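Local coordinates for protein DNA polymerase III subunit beta (Deinococcus radiodurans, PDB 4TRT) that probably forms a ring-shaped homodimeric clamp around DNA, tethering DNA polymerases and other proteins to it and making synthesis processive, at residues Arg240-Leu248 against Leu334-Ile343; Leu313-Ala323 against Tyr353-Arg361. All coordinates share one frame; numbering follows the deposited sequence.

Overall arrangement
A sliding clamp repeats one domain plan around a ring, and in the third domain the last strand, 353-357, takes part in the sheet and also carries helix 317-324. The four segments alternate along the chain: 240-248, 313-323, 334-343 and then 353-361, so the two interactions interlock. Their centres lie about 12 Å apart. Both reach the same antiparallel sheet, in which strands 342-346 and 353-357 are neighbours, joined where Ala342 bonds to the backbone of Met357. Interaction 1 joins the loop leading into strand 248-253 to the hairpin of strands 330-335 and 342-346; interaction 2 packs helix 317-324 on the sheet and fixes the C-terminal tail. Strand 353-357 also pairs with 175-181, carrying the sheet into the central domain.

Interaction 1: residues Arg240-Leu248 against Leu334-Ile343; sequences RVIPKDIKL and LFSGSTSPAI
The ring of Phe335 and the side chain of Leu248 lie side by side and point the same way, with Leu248 CD2 4.0 Å from Phe335 CD2, while Leu248 O approaches the ring obliquely. The Phe335 side chain also touches Met311, Leu313 and Phe315 of strand 310-316. The backbones beneath are paired antiparallel: Phe335 N donates to Leu248 O at 2.9 Å and almost straight, 174° at the hydrogen.

In return Phe335 O receives Lys247 N at 2.8 Å and, more weakly, Leu248 N. Two residues thus face one, the classic beta bulge, placed where the incoming loop becomes strand. Lys247 bends back to Asp245, Lys247 NZ bridging to Asp245 OD1 on the syn side of the carboxylate at 2.8 Å.

Earlier in the loop, the Pro243 ring plays the part of a wedge. Pro243 CG sits 3.5 Å from Pro341 O, and also touches Ile343 CG1 at 3.8 Å. Ser336 OG donates to the same Pro341 O at 2.6 Å, lying in the carbonyl plane on a lone pair; with chi1 at 65° that hydroxyl stands between its own backbone N and carbonyl carbon. Ile246 lays CG2 and CD1 against Leu334 CB, with Ile246 CG2 3.8 Å from Leu334 CB.

The type I turn Gly337-Ser340 tops the hairpin of strands 330-335 and 342-346. Strand 248-253 flanks this hairpin on one side and strand 353-357 on the other, where Val356 packs on Ile242, Pro243 and Pro341, and Val241 and Ile242 extend the apolar patch to Val175 and Ile177 of strand 175-181.

Interaction 2: residues Leu313-Ala323 against Tyr353-Arg361; sequences LAFNARHVLDA and YMAVMVTLR. Unlike the reference sequence in segment 353-361: Tyr353 (reference Val), Met354 (reference Tyr), Ala355 (reference Gly), Val356 (reference Gly), Met357 (reference His), Val358 (reference Gly), Thr359 (reference His), Leu360 (reference Ala), Arg361 (reference Ala).
Tyr353 OH donates to Ala323 O at 2.6 Å, the carbonyl lying at the ring edge near its plane. Tyr142 OH is a second partner of that hydroxyl, so the phenol end is held twice. With CG anti to the backbone N (chi1 174°), the Tyr353 ring extends from its strand to the helix. Ala323 CB rests on Ala355 CB at 3.6 Å.

Met357 fills the middle. Its chain, bent at chi2 and chi3, lays Met357 SD beside His319 O at 3.5 Å and brings Met357 CE obliquely against the Phe315 ring and 3.9 Å from Val320 CG2. This is the helix-on-sheet packing of the clamp domain: helix 317-323 runs nearly antiparallel to strand 353-357 (166°), their axes 9.2 Å apart. Asn316 is its N-cap, OD1 accepting weakly from Arg318 N and His319 N and also bonded to Asn274.

Beyond the strand, Leu360 N donates to Ala314 O at 2.8 Å from 37° above the carbonyl plane, and Leu360 CD1 lies against the Phe315 backbone. Thr359 CG2 approaches the Phe315 ring obliquely, 3.8 Å from Phe315 CE1. A water in the plane of that ring, at its edge, bridges Asn316 N and Val358 O.

Interaction 1: residues Arg240-Leu248 against Leu334-Ile343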
# COMPACT_ATOMS: atom_id res chain seq x y z
N ARG A 240 -25.12 -16.26 -28.02
CA ARG A 240 -25.04 -17.70 -28.27
C ARG A 240 -24.45 -18.48 -27.10
O ARG A 240 -24.74 -19.65 -26.96
CB ARG A 240 -24.21 -18.03 -29.54
CG ARG A 240 -24.75 -17.52 -30.87
CD ARG A 240 -24.08 -18.23 -32.05
NE ARG A 240 -24.65 -19.56 -32.32
CZ ARG A 240 -24.18 -20.40 -33.24
NH1 ARG A 240 -23.12 -20.08 -33.97
NH2 ARG A 240 -24.78 -21.58 -33.44
N VAL A 241 -23.60 -17.84 -26.29
CA VAL A 241 -22.96 -18.55 -25.16
C VAL A 241 -23.67 -18.31 -23.82
O VAL A 241 -23.22 -18.83 -22.78
CB VAL A 241 -21.45 -18.21 -25.05
CG1 VAL A 241 -20.71 -18.57 -26.34
CG2 VAL A 241 -21.22 -16.75 -24.68
N ILE A 242 -24.78 -17.55 -23.84
CA ILE A 242 -25.60 -17.33 -22.64
C ILE A 242 -26.64 -18.45 -22.52
O ILE A 242 -27.45 -18.64 -23.42
CB ILE A 242 -26.34 -15.98 -22.67
CG1 ILE A 242 -25.37 -14.82 -22.75
CG2 ILE A 242 -27.18 -15.77 -21.42
CD1 ILE A 242 -26.05 -13.47 -22.88
N PRO A 243 -26.64 -19.18 -21.39
CA PRO A 243 -27.58 -20.31 -21.25
C PRO A 243 -29.02 -19.84 -21.01
O PRO A 243 -29.24 -18.95 -20.21
CB PRO A 243 -27.03 -21.05 -20.02
CG PRO A 243 -26.37 -19.99 -19.22
CD PRO A 243 -25.79 -19.01 -20.21
N LYS A 244 -29.98 -20.44 -21.70
CA LYS A 244 -31.40 -20.11 -21.49
C LYS A 244 -32.18 -21.26 -20.87
O LYS A 244 -33.31 -21.04 -20.44
CB LYS A 244 -32.09 -19.67 -22.78
CG LYS A 244 -31.85 -18.23 -23.18
CD LYS A 244 -30.41 -17.99 -23.59
CE LYS A 244 -30.20 -16.62 -24.25
NZ LYS A 244 -29.08 -16.69 -25.23
N ASP A 245 -31.61 -22.47 -20.82
CA ASP A 245 -32.31 -23.62 -20.21
C ASP A 245 -31.82 -23.82 -18.76
O ASP A 245 -30.95 -24.63 -18.50
CB ASP A 245 -32.10 -24.88 -21.06
CG ASP A 245 -32.93 -26.06 -20.58
OD1 ASP A 245 -33.66 -25.93 -19.57
OD2 ASP A 245 -32.84 -27.14 -21.20
N ILE A 246 -32.42 -23.08 -17.83
CA ILE A 246 -31.99 -23.06 -16.44
C ILE A 246 -32.73 -24.15 -15.67
O ILE A 246 -33.95 -24.23 -15.74
CB ILE A 246 -32.26 -21.67 -15.82
CG1 ILE A 246 -31.50 -20.60 -16.61
CG2 ILE A 246 -31.85 -21.63 -14.35
CD1 ILE A 246 -29.99 -20.83 -16.73
N LYS A 247 -31.97 -24.98 -14.95
CA LYS A 247 -32.51 -26.15 -14.21
C LYS A 247 -32.55 -25.92 -12.70
O LYS A 247 -33.25 -26.63 -11.98
CB LYS A 247 -31.61 -27.39 -14.44
CG LYS A 247 -31.44 -27.85 -15.88
CD LYS A 247 -32.75 -28.25 -16.50
CE LYS A 247 -32.56 -28.83 -17.90
NZ LYS A 247 -33.82 -28.61 -18.68
N LEU A 248 -31.74 -25.00 -12.20
CA LEU A 248 -31.60 -24.78 -10.78
C LEU A 248 -31.25 -23.32 -10.51
O LEU A 248 -30.39 -22.75 -11.17
CB LEU A 248 -30.51 -25.71 -10.22
CG LEU A 248 -30.11 -25.61 -8.74
CD1 LEU A 248 -31.26 -25.99 -7.80
CD2 LEU A 248 -28.90 -26.51 -8.50
N LEU A 334 -27.91 -19.04 -11.47
CA LEU A 334 -28.75 -19.81 -12.35
C LEU A 334 -27.88 -20.82 -13.10
O LEU A 334 -26.98 -20.45 -13.86
CB LEU A 334 -29.42 -18.89 -13.36
CG LEU A 334 -30.19 -17.68 -12.83
CD1 LEU A 334 -30.64 -16.84 -14.02
CD2 LEU A 334 -31.38 -18.10 -11.99
N PHE A 335 -28.17 -22.11 -12.89
CA PHE A 335 -27.37 -23.20 -13.42
C PHE A 335 -28.12 -23.93 -14.52
O PHE A 335 -29.32 -24.22 -14.37
CB PHE A 335 -27.03 -24.18 -12.30
CG PHE A 335 -26.25 -23.58 -11.19
CD1 PHE A 335 -24.94 -23.17 -11.40
CD2 PHE A 335 -26.82 -23.42 -9.94
CE1 PHE A 335 -24.20 -22.63 -10.36
CE2 PHE A 335 -26.09 -22.85 -8.90
CZ PHE A 335 -24.78 -22.47 -9.12
N SER A 336 -27.43 -24.19 -15.62
CA SER A 336 -28.04 -24.91 -16.73
C SER A 336 -27.70 -26.40 -16.68
O SER A 336 -28.25 -27.16 -17.46
CB SER A 336 -27.63 -24.30 -18.07
OG SER A 336 -26.23 -24.42 -18.31
N GLY A 337 -26.80 -26.81 -15.79
CA GLY A 337 -26.30 -28.19 -15.77
C GLY A 337 -24.92 -28.27 -15.13
O GLY A 337 -24.21 -27.25 -14.99
N SER A 338 -24.52 -29.47 -14.73
CA SER A 338 -23.29 -29.63 -13.93
C SER A 338 -22.03 -29.25 -14.69
O SER A 338 -21.06 -28.81 -14.08
CB SER A 338 -23.14 -31.05 -13.40
OG SER A 338 -23.07 -31.94 -14.48
N THR A 339 -22.05 -29.36 -16.02
CA THR A 339 -20.90 -29.00 -16.83
C THR A 339 -21.23 -27.99 -17.94
O THR A 339 -20.54 -27.93 -18.94
CB THR A 339 -20.25 -30.26 -17.46
OG1 THR A 339 -21.17 -30.87 -18.37
CG2 THR A 339 -19.90 -31.29 -16.35
N SER A 340 -22.28 -27.18 -17.76
CA SER A 340 -22.64 -26.18 -18.77
C SER A 340 -22.74 -24.80 -18.11
O SER A 340 -22.63 -24.69 -16.89
CB SER A 340 -23.91 -26.59 -19.54
OG SER A 340 -24.97 -26.86 -18.67
N PRO A 341 -22.88 -23.74 -18.93
CA PRO A 341 -22.63 -22.43 -18.30
C PRO A 341 -23.70 -22.00 -17.28
O PRO A 341 -24.83 -22.50 -17.28
CB PRO A 341 -22.54 -21.48 -19.50
CG PRO A 341 -22.18 -22.36 -20.67
CD PRO A 341 -22.89 -23.65 -20.40
N ALA A 342 -23.29 -21.10 -16.41
CA ALA A 342 -24.14 -20.55 -15.35
C ALA A 342 -24.24 -19.04 -15.49
O ALA A 342 -23.36 -18.41 -16.06
CB ALA A 342 -23.56 -20.91 -13.99
N ILE A 343 -25.30 -18.46 -14.92
CA ILE A 343 -25.46 -17.01 -14.86
C ILE A 343 -25.43 -16.60 -13.38
O ILE A 343 -26.12 -17.21 -12.56
CB ILE A 343 -26.77 -16.54 -15.52
CG1 ILE A 343 -26.78 -16.87 -17.02
CG2 ILE A 343 -26.98 -15.05 -15.32
CD1 ILE A 343 -28.16 -16.70 -17.65

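Interaction 2: residues Leu313-Ala323 against Tyr353-Arg361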
# COMPACT_ATOMS: atom_id res chain seq x y z
N LEU A 313 -20.90 -28.73 -9.32
CA LEU A 313 -20.20 -28.02 -10.38
C LEU A 313 -18.79 -27.64 -9.91
O LEU A 313 -18.53 -27.60 -8.71
CB LEU A 313 -20.96 -26.74 -10.78
CG LEU A 313 -22.46 -26.83 -11.04
CD1 LEU A 313 -23.25 -26.40 -9.81
CD2 LEU A 313 -22.86 -26.02 -12.26
N ALA A 314 -17.91 -27.39 -10.87
CA ALA A 314 -16.54 -26.94 -10.60
C ALA A 314 -16.27 -25.67 -11.38
O ALA A 314 -16.53 -25.61 -12.59
CB ALA A 314 -15.54 -28.02 -11.03
N PHE A 315 -15.74 -24.66 -10.68
CA PHE A 315 -15.43 -23.35 -11.25
C PHE A 315 -14.01 -22.88 -10.87
O PHE A 315 -13.48 -23.24 -9.83
CB PHE A 315 -16.41 -22.29 -10.72
CG PHE A 315 -17.84 -22.46 -11.16
CD1 PHE A 315 -18.21 -22.20 -12.47
CD2 PHE A 315 -18.81 -22.88 -10.27
CE1 PHE A 315 -19.53 -22.36 -12.88
CE2 PHE A 315 -20.13 -23.05 -10.68
CZ PHE A 315 -20.50 -22.78 -11.98
N ASN A 316 -13.44 -22.03 -11.72
CA ASN A 316 -12.26 -21.23 -11.37
C ASN A 316 -12.69 -20.20 -10.31
O ASN A 316 -13.42 -19.25 -10.63
CB ASN A 316 -11.74 -20.54 -12.65
CG ASN A 316 -10.46 -19.74 -12.45
OD1 ASN A 316 -10.21 -19.15 -11.39
ND2 ASN A 316 -9.65 -19.71 -13.49
N ALA A 317 -12.22 -20.39 -9.07
CA ALA A 317 -12.59 -19.48 -7.96
C ALA A 317 -12.28 -18.00 -8.24
O ALA A 317 -13.03 -17.11 -7.81
CB ALA A 317 -11.93 -19.91 -6.65
N ARG A 318 -11.18 -17.72 -8.93
CA ARG A 318 -10.84 -16.34 -9.25
C ARG A 318 -11.88 -15.74 -10.19
O ARG A 318 -12.29 -14.58 -10.03
CB ARG A 318 -9.44 -16.23 -9.89
CG ARG A 318 -9.11 -14.79 -10.32
CD ARG A 318 -7.66 -14.61 -10.76
NE ARG A 318 -6.69 -14.97 -9.72
CZ ARG A 318 -6.34 -14.20 -8.68
NH1 ARG A 318 -6.91 -13.01 -8.49
NH2 ARG A 318 -5.43 -14.64 -7.81
N HIS A 319 -12.31 -16.51 -11.19
CA HIS A 319 -13.37 -16.07 -12.11
C HIS A 319 -14.69 -15.92 -11.39
O HIS A 319 -15.47 -15.04 -11.72
CB HIS A 319 -13.45 -16.98 -13.33
CG HIS A 319 -12.20 -16.93 -14.19
ND1 HIS A 319 -12.10 -17.54 -15.38
CD2 HIS A 319 -10.96 -16.29 -13.97
CE1 HIS A 319 -10.87 -17.32 -15.90
NE2 HIS A 319 -10.18 -16.55 -15.04
N VAL A 320 -14.92 -16.75 -10.38
CA VAL A 320 -16.14 -16.65 -9.57
C VAL A 320 -16.15 -15.30 -8.85
O VAL A 320 -17.16 -14.58 -8.88
CB VAL A 320 -16.27 -17.81 -8.56
CG1 VAL A 320 -17.34 -17.48 -7.52
CG2 VAL A 320 -16.62 -19.12 -9.26
N LEU A 321 -15.04 -14.95 -8.22
CA LEU A 321 -14.93 -13.70 -7.49
C LEU A 321 -15.02 -12.51 -8.43
O LEU A 321 -15.68 -11.51 -8.10
CB LEU A 321 -13.65 -13.65 -6.66
CG LEU A 321 -13.61 -14.64 -5.49
CD1 LEU A 321 -12.30 -14.52 -4.73
CD2 LEU A 321 -14.80 -14.43 -4.56
N ASP A 322 -14.40 -12.61 -9.61
CA ASP A 322 -14.54 -11.57 -10.65
C ASP A 322 -16.02 -11.35 -10.96
O ASP A 322 -16.50 -10.22 -10.99
CB ASP A 322 -13.88 -11.98 -11.97
CG ASP A 322 -12.36 -11.94 -11.95
OD1 ASP A 322 -11.76 -11.29 -11.09
OD2 ASP A 322 -11.77 -12.56 -12.87
N ALA A 323 -16.73 -12.45 -11.21
CA ALA A 323 -18.13 -12.40 -11.64
C ALA A 323 -19.05 -11.85 -10.53
O ALA A 323 -19.99 -11.11 -10.83
CB ALA A 323 -18.60 -13.77 -12.10
N TYR A 353 -26.88 -5.84 -14.29
CA TYR A 353 -25.63 -6.62 -14.40
C TYR A 353 -25.86 -8.10 -14.53
O TYR A 353 -26.74 -8.64 -13.90
CB TYR A 353 -24.71 -6.40 -13.20
CG TYR A 353 -23.47 -7.29 -13.18
CD1 TYR A 353 -22.38 -7.04 -14.01
CD2 TYR A 353 -23.40 -8.39 -12.33
CE1 TYR A 353 -21.25 -7.86 -13.97
CE2 TYR A 353 -22.28 -9.21 -12.29
CZ TYR A 353 -21.21 -8.94 -13.12
OH TYR A 353 -20.09 -9.74 -13.07
N MET A 354 -25.03 -8.78 -15.33
CA MET A 354 -25.11 -10.22 -15.48
C MET A 354 -23.73 -10.76 -15.86
O MET A 354 -23.06 -10.17 -16.70
CB MET A 354 -26.12 -10.50 -16.59
CG MET A 354 -26.37 -11.94 -16.94
SD MET A 354 -27.24 -11.99 -18.53
CE MET A 354 -28.31 -10.57 -18.43
N ALA A 355 -23.35 -11.86 -15.24
CA ALA A 355 -22.12 -12.58 -15.56
C ALA A 355 -22.49 -13.97 -16.06
O ALA A 355 -23.36 -14.62 -15.48
CB ALA A 355 -21.22 -12.70 -14.34
N VAL A 356 -21.84 -14.42 -17.13
CA VAL A 356 -21.93 -15.79 -17.57
C VAL A 356 -20.60 -16.45 -17.27
O VAL A 356 -19.54 -15.91 -17.64
CB VAL A 356 -22.25 -15.91 -19.07
CG1 VAL A 356 -22.26 -17.38 -19.53
CG2 VAL A 356 -23.58 -15.23 -19.38
N MET A 357 -20.67 -17.58 -16.59
CA MET A 357 -19.51 -18.36 -16.18
C MET A 357 -19.54 -19.72 -16.83
O MET A 357 -20.60 -20.34 -16.88
CB MET A 357 -19.60 -18.63 -14.68
CG MET A 357 -19.27 -17.45 -13.79
SD MET A 357 -17.61 -17.51 -13.10
CE MET A 357 -17.10 -19.24 -13.09
N VAL A 358 -18.40 -20.20 -17.30
CA VAL A 358 -18.25 -21.57 -17.74
C VAL A 358 -17.71 -22.44 -16.61
O VAL A 358 -17.05 -21.93 -15.71
CB VAL A 358 -17.34 -21.66 -18.97
CG1 VAL A 358 -17.90 -20.79 -20.10
CG2 VAL A 358 -15.89 -21.28 -18.63
N THR A 359 -18.02 -23.74 -16.64
CA THR A 359 -17.48 -24.69 -15.66
C THR A 359 -16.07 -25.14 -16.08
O THR A 359 -15.69 -24.98 -17.24
CB THR A 359 -18.40 -25.93 -15.49
OG1 THR A 359 -18.62 -26.57 -16.75
CG2 THR A 359 -19.74 -25.54 -14.90
N LEU A 360 -15.29 -25.68 -15.14
CA LEU A 360 -14.00 -26.33 -15.45
C LEU A 360 -14.27 -27.72 -16.03
O LEU A 360 -15.21 -28.40 -15.59
CB LEU A 360 -13.14 -26.45 -14.19
CG LEU A 360 -12.68 -25.13 -13.56
CD1 LEU A 360 -12.02 -25.37 -12.20
CD2 LEU A 360 -11.70 -24.39 -14.47
N ARG A 361 -13.48 -28.13 -17.01
CA ARG A 361 -13.75 -29.38 -17.73
C ARG A 361 -13.48 -30.59 -16.85
O ARG A 361 -12.44 -30.65 -16.21
CB ARG A 361 -12.90 -29.50 -19.00
CG ARG A 361 -13.20 -28.48 -20.10
CD ARG A 361 -14.67 -28.41 -20.51
NE ARG A 361 -15.36 -27.24 -19.93
CZ ARG A 361 -16.67 -26.99 -20.00
NH1 ARG A 361 -17.51 -27.83 -20.61
NH2 ARG A 361 -17.15 -25.89 -19.45
O HOH W 1 -14.68 -21.60 -14.22